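Side-chain contacts in uncharacterized protein (Pseudomonas protegens, PDB 4KT3), which is a type VI secretion effector that probably hydrolyses peptidoglycan glycosidic bonds, captured here in complex with its immunity protein: residues A137-L142 with R162-I167; A67-Y72 with G146-N151. All blocks are in the same frame, centred on the assembly; numbering follows the deposited sequence.

Both contacts are buried and lie about 10 Å apart, centre to centre, within one helical domain. Contact 1 is purely apolar and joins helix 135-144 to helix 160-174. Contact 2, nearer the centre of the chain, is polar and aromatic: it sets the C-terminal part of helix 59-70 against the loop that follows helix 135-144. The two share elements. The helix of 137-142 runs on into the loop of 146-151, and Q68 packs on Y163 and I167 while its CB lies against L164. The immunity partner, a putative lipoprotein, approaches both, through Y163 and I167 in contact 1 and far more extensively in contact 2.

Contact 1 of 2, residues A137-L142 with R162-I167; sequences AFAQAL and RYLADI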
loop_
_atom_site.group_PDB
_atom_site.type_symbol
_atom_site.label_atom_id
_atom_site.label_comp_id
_atom_site.label_asym_id
_atom_site.label_seq_id
_atom_site.Cartn_x
_atom_site.Cartn_y
_atom_site.Cartn_z
ATOM N N ALA A 137 -10.752 3.609 16.573
ATOM C CA ALA A 137 -10.087 3.555 17.870
ATOM C C ALA A 137 -8.752 2.834 17.746
ATOM O O ALA A 137 -7.763 3.226 18.366
ATOM C CB ALA A 137 -10.969 2.857 18.884
ATOM N N PHE A 138 -8.733 1.754 16.970
ATOM C CA PHE A 138 -7.498 1.014 16.738
ATOM C C PHE A 138 -6.426 1.924 16.103
ATOM O O PHE A 138 -5.292 1.983 16.573
ATOM C CB PHE A 138 -7.784 -0.214 15.858
ATOM C CG PHE A 138 -6.561 -1.012 15.500
ATOM C CD1 PHE A 138 -5.934 -1.810 16.442
ATOM C CD2 PHE A 138 -6.027 -0.948 14.223
ATOM C CE1 PHE A 138 -4.813 -2.553 16.109
ATOM C CE2 PHE A 138 -4.908 -1.685 13.884
ATOM C CZ PHE A 138 -4.290 -2.475 14.826
ATOM N N ALA A 139 -6.786 2.626 15.037
ATOM C CA ALA A 139 -5.818 3.472 14.354
ATOM C C ALA A 139 -5.334 4.580 15.289
ATOM O O ALA A 139 -4.150 4.914 15.324
ATOM C CB ALA A 139 -6.433 4.061 13.104
ATOM N N GLN A 140 -6.250 5.141 16.068
ATOM C CA GLN A 140 -5.871 6.193 17.010
ATOM C C GLN A 140 -4.907 5.682 18.087
ATOM O O GLN A 140 -3.973 6.379 18.471
ATOM C CB GLN A 140 -7.120 6.825 17.628
ATOM C CG GLN A 140 -7.943 7.630 16.611
ATOM C CD GLN A 140 -9.410 7.759 16.993
ATOM O OE1 GLN A 140 -9.856 7.205 18.002
ATOM N NE2 GLN A 140 -10.172 8.480 16.173
ATOM N N ALA A 141 -5.107 4.452 18.546
ATOM C CA ALA A 141 -4.216 3.865 19.537
ATOM C C ALA A 141 -2.840 3.605 18.929
ATOM O O ALA A 141 -1.814 3.712 19.609
ATOM C CB ALA A 141 -4.811 2.572 20.087
ATOM N N LEU A 142 -2.827 3.260 17.645
ATOM C CA LEU A 142 -1.591 3.026 16.920
ATOM C C LEU A 142 -0.732 4.284 16.956
ATOM O O LEU A 142 0.476 4.235 17.205
ATOM C CB LEU A 142 -1.920 2.661 15.468
ATOM C CG LEU A 142 -1.134 1.570 14.774
ATOM C CD1 LEU A 142 -0.906 0.367 15.664
ATOM C CD2 LEU A 142 -1.895 1.180 13.518
ATOM N N ARG A 162 -8.907 7.338 9.423
ATOM C CA ARG A 162 -9.988 6.987 8.521
ATOM C C ARG A 162 -9.452 6.138 7.372
ATOM O O ARG A 162 -10.113 5.198 6.919
ATOM C CB ARG A 162 -10.669 8.244 7.994
ATOM C CG ARG A 162 -11.886 7.980 7.128
ATOM C CD ARG A 162 -13.036 7.414 7.944
ATOM N NE ARG A 162 -13.093 5.959 7.880
ATOM C CZ ARG A 162 -13.897 5.206 8.627
ATOM N NH1 ARG A 162 -14.714 5.768 9.511
ATOM N NH2 ARG A 162 -13.883 3.889 8.495
ATOM N N TYR A 163 -8.252 6.479 6.896
ATOM C CA TYR A 163 -7.626 5.741 5.809
ATOM C C TYR A 163 -7.355 4.287 6.233
ATOM O O TYR A 163 -7.689 3.348 5.510
ATOM C CB TYR A 163 -6.340 6.453 5.351
ATOM C CG TYR A 163 -5.616 5.758 4.210
ATOM C CD1 TYR A 163 -4.619 4.826 4.460
ATOM C CD2 TYR A 163 -5.932 6.033 2.891
ATOM C CE1 TYR A 163 -3.964 4.173 3.417
ATOM C CE2 TYR A 163 -5.280 5.397 1.844
ATOM C CZ TYR A 163 -4.296 4.473 2.115
ATOM O OH TYR A 163 -3.641 3.836 1.092
ATOM N N LEU A 164 -6.769 4.097 7.414
ATOM C CA LEU A 164 -6.481 2.750 7.884
ATOM C C LEU A 164 -7.780 2.005 8.191
ATOM O O LEU A 164 -7.906 0.819 7.897
ATOM C CB LEU A 164 -5.597 2.781 9.128
ATOM C CG LEU A 164 -5.271 1.426 9.775
ATOM C CD1 LEU A 164 -4.644 0.473 8.782
ATOM C CD2 LEU A 164 -4.327 1.628 10.941
ATOM N N ALA A 165 -8.737 2.701 8.797
ATOM C CA ALA A 165 -10.006 2.077 9.138
ATOM C C ALA A 165 -10.699 1.548 7.879
ATOM O O ALA A 165 -11.308 0.476 7.898
ATOM C CB ALA A 165 -10.906 3.063 9.895
ATOM N N ASP A 166 -10.593 2.288 6.779
ATOM C CA ASP A 166 -11.172 1.846 5.512
ATOM C C ASP A 166 -10.493 0.577 4.995
ATOM O O ASP A 166 -11.157 -0.307 4.451
ATOM C CB ASP A 166 -11.103 2.953 4.458
ATOM C CG ASP A 166 -12.132 4.052 4.699
ATOM O OD1 ASP A 166 -13.019 3.865 5.563
ATOM O OD2 ASP A 166 -12.059 5.100 4.017
ATOM N N ILE A 167 -9.176 0.484 5.166
ATOM C CA ILE A 167 -8.454 -0.735 4.779
ATOM C C ILE A 167 -8.922 -1.920 5.620
ATOM O O ILE A 167 -9.124 -3.021 5.095
ATOM C CB ILE A 167 -6.933 -0.560 4.918
ATOM C CG1 ILE A 167 -6.435 0.395 3.830
ATOM C CG2 ILE A 167 -6.218 -1.895 4.797
ATOM C CD1 ILE A 167 -4.975 0.780 3.975
#
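L164 meets A139 and L142 through a single methyl group, CD2, and every close pair between the two segments, one on helix 135-144 and the other on helix 160-174, ends on this methyl. Along 162-167, R162 comes first and points away from the other segment. Its guanidinium turns back along its own helix to D166, one turn on, in a salt bridge (R162 NH2 to D166 OD1 3.1 Å) whose hydrogen bonds are bent and weak. Y163 lies on another side of the helix, with its hydroxyl hydrogen-bonded to E94 and N96 of the lipoprotein chain.

L164 then enters the interface. Its chi1 of 177°, which sets CG anti to the backbone N, carries CD2 up against the side chains of helix 135-144. L164 CD2 touches L142 CD2 at 3.6 Å, the two leucines crossing at about a right angle, and A139 CB at 3.9 Å. F138 stands at the margin, its ring atom CE2 4.5 Å from L164 CD2, in an oblique approach. A139, small and nearest in backbone to L164, lets the methyl come close to the helix.

A165 packs on P135 and M136, extending the apolar seam toward the start of helix 135-144. F138 and L142 in turn touch N61 and L65 of helix 59-70. No hydrogen bond crosses between the segments. Their axes pass 8.8 Å apart at 129°, a steeply inclined helix pair in the hydrophobic core of a helical domain of the lysozyme clan.

Contact 2 of 2, residues A67-Y72 with G146-N151; sequences AQESQY and GYNTGN
In the lysozyme-like domain, the contact of E69 with Y147 joins the C-terminal part of helix 59-70 to the loop after helix 135-144. The two side chains come from opposite directions. The bend of E69 at chi2 (-62°) lays its carboxylate across the tyrosine hydroxyl, which stands above the carboxylate face, over the CG-CD bond: E69 CG and CD each lie 3.1 Å from Y147 OH. E69 OE1, 3.2 Å from Y147 OH, is thus approached from above the carboxylate plane, and the pair is not a hydrogen bond. E69 OE2 sits at the ring edge, 3.9 Å from Y147 CE1, with the carboxylate and ring planes 70° apart.

The place of E69 near the end of this helix is consistent with that of the catalytic glutamate of lysozyme-like glycoside hydrolases. The loop begins with a Schellman motif at G146, whose positive phi ends helix 135-144. Y147 then extends inward, where its hydroxyl makes a weak hydrogen bond with F85 O and its ring packs edge-to-face with F125 and nearly perpendicular to F121. The N148 side chain comes near E69 and rests on F160. From the lipoprotein chain, Y79 packs on E69 and A76 on Y147.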
loop_
_atom_site.group_PDB
_atom_site.type_symbol
_atom_site.label_atom_id
_atom_site.label_comp_id
_atom_site.label_asym_id
_atom_site.label_seq_id
_atom_site.Cartn_x
_atom_site.Cartn_y
_atom_site.Cartn_z
ATOM N N ALA A 67 -1.885 -5.355 5.674
ATOM C CA ALA A 67 -2.182 -4.986 4.282
ATOM C C ALA A 67 -1.686 -3.569 3.963
ATOM O O ALA A 67 -1.186 -3.310 2.869
ATOM C CB ALA A 67 -3.672 -5.091 4.008
ATOM N N GLN A 68 -1.886 -2.654 4.901
ATOM C CA GLN A 68 -1.401 -1.282 4.797
ATOM C C GLN A 68 0.130 -1.217 4.724
ATOM O O GLN A 68 0.697 -0.512 3.895
ATOM C CB GLN A 68 -1.901 -0.509 6.026
ATOM C CG GLN A 68 -1.134 0.757 6.406
ATOM C CD GLN A 68 -1.347 1.916 5.447
ATOM O OE1 GLN A 68 -1.698 1.732 4.280
ATOM N NE2 GLN A 68 -1.110 3.134 5.940
ATOM N N GLU A 69 0.810 -1.935 5.610
ATOM C CA GLU A 69 2.260 -1.819 5.692
ATOM C C GLU A 69 2.966 -2.510 4.538
ATOM O O GLU A 69 4.039 -2.064 4.105
ATOM C CB GLU A 69 2.775 -2.407 7.006
ATOM C CG GLU A 69 2.248 -1.720 8.271
ATOM C CD GLU A 69 2.657 -0.275 8.340
ATOM O OE1 GLU A 69 3.881 -0.003 8.402
ATOM O OE2 GLU A 69 1.749 0.574 8.337
ATOM N N SER A 70 2.378 -3.607 4.064
ATOM C CA SER A 70 3.013 -4.469 3.062
ATOM C C SER A 70 2.465 -4.346 1.648
ATOM O O SER A 70 2.886 -5.093 0.774
ATOM C CB SER A 70 2.909 -5.935 3.509
ATOM O OG SER A 70 1.596 -6.448 3.352
ATOM N N GLN A 71 1.519 -3.431 1.448
ATOM C CA GLN A 71 0.848 -3.278 0.157
ATOM C C GLN A 71 0.279 -4.643 -0.272
ATOM O O GLN A 71 0.515 -5.154 -1.377
ATOM C CB GLN A 71 1.804 -2.703 -0.899
ATOM C CG GLN A 71 2.285 -1.269 -0.582
ATOM C CD GLN A 71 3.262 -1.206 0.593
ATOM O OE1 GLN A 71 3.048 -0.472 1.583
ATOM N NE2 GLN A 71 4.326 -1.968 0.495
ATOM N N TYR A 72 -0.502 -5.209 0.628
ATOM C CA TYR A 72 -1.116 -6.509 0.436
ATOM C C TYR A 72 -0.065 -7.531 0.007
ATOM O O TYR A 72 -0.258 -8.330 -0.915
ATOM C CB TYR A 72 -2.279 -6.424 -0.556
ATOM C CG TYR A 72 -3.562 -5.831 0.014
ATOM C CD1 TYR A 72 -4.521 -6.647 0.583
ATOM C CD2 TYR A 72 -3.823 -4.456 -0.042
ATOM C CE1 TYR A 72 -5.705 -6.129 1.090
ATOM C CE2 TYR A 72 -5.018 -3.923 0.471
ATOM C CZ TYR A 72 -5.958 -4.779 1.014
ATOM O OH TYR A 72 -7.162 -4.324 1.512
ATOM N N GLY A 146 2.995 5.424 19.312
ATOM C CA GLY A 146 4.202 5.764 18.573
ATOM C C GLY A 146 4.553 4.800 17.440
ATOM O O GLY A 146 5.619 4.901 16.850
ATOM N N TYR A 147 3.667 3.856 17.134
ATOM C CA TYR A 147 3.879 2.999 15.977
ATOM C C TYR A 147 4.080 3.847 14.715
ATOM O O TYR A 147 5.034 3.644 13.950
ATOM C CB TYR A 147 2.679 2.058 15.802
ATOM C CG TYR A 147 2.758 1.175 14.571
ATOM C CD1 TYR A 147 2.141 1.539 13.384
ATOM C CD2 TYR A 147 3.457 -0.014 14.600
ATOM C CE1 TYR A 147 2.208 0.712 12.256
ATOM C CE2 TYR A 147 3.543 -0.834 13.486
ATOM C CZ TYR A 147 2.908 -0.475 12.326
ATOM O OH TYR A 147 2.986 -1.276 11.211
ATOM N N ASN A 148 3.155 4.773 14.493
ATOM C CA ASN A 148 3.303 5.808 13.473
ATOM C C ASN A 148 2.993 7.115 14.169
ATOM O O ASN A 148 2.196 7.136 15.107
ATOM C CB ASN A 148 2.290 5.645 12.327
ATOM C CG ASN A 148 2.632 4.538 11.349
ATOM O OD1 ASN A 148 3.716 3.951 11.341
ATOM N ND2 ASN A 148 1.699 4.287 10.497
ATOM N N THR A 149 3.577 8.205 13.694
ATOM C CA THR A 149 3.293 9.511 14.276
ATOM C C THR A 149 1.974 10.064 13.729
ATOM O O THR A 149 1.276 10.835 14.402
ATOM C CB THR A 149 4.447 10.497 14.036
ATOM O OG1 THR A 149 4.696 10.615 12.632
ATOM C CG2 THR A 149 5.691 9.985 14.710
ATOM N N GLY A 150 1.651 9.665 12.500
ATOM C CA GLY A 150 0.359 9.931 11.901
ATOM C C GLY A 150 -0.011 11.391 11.946
ATOM O O GLY A 150 -1.174 11.731 12.153
ATOM N N ASN A 151 0.977 12.253 11.739
ATOM C CA ASN A 151 0.789 13.680 11.919
ATOM C C ASN A 151 2.135 14.372 12.053
ATOM O O ASN A 151 2.732 14.363 13.136
ATOM C CB ASN A 151 -0.041 13.941 13.175
#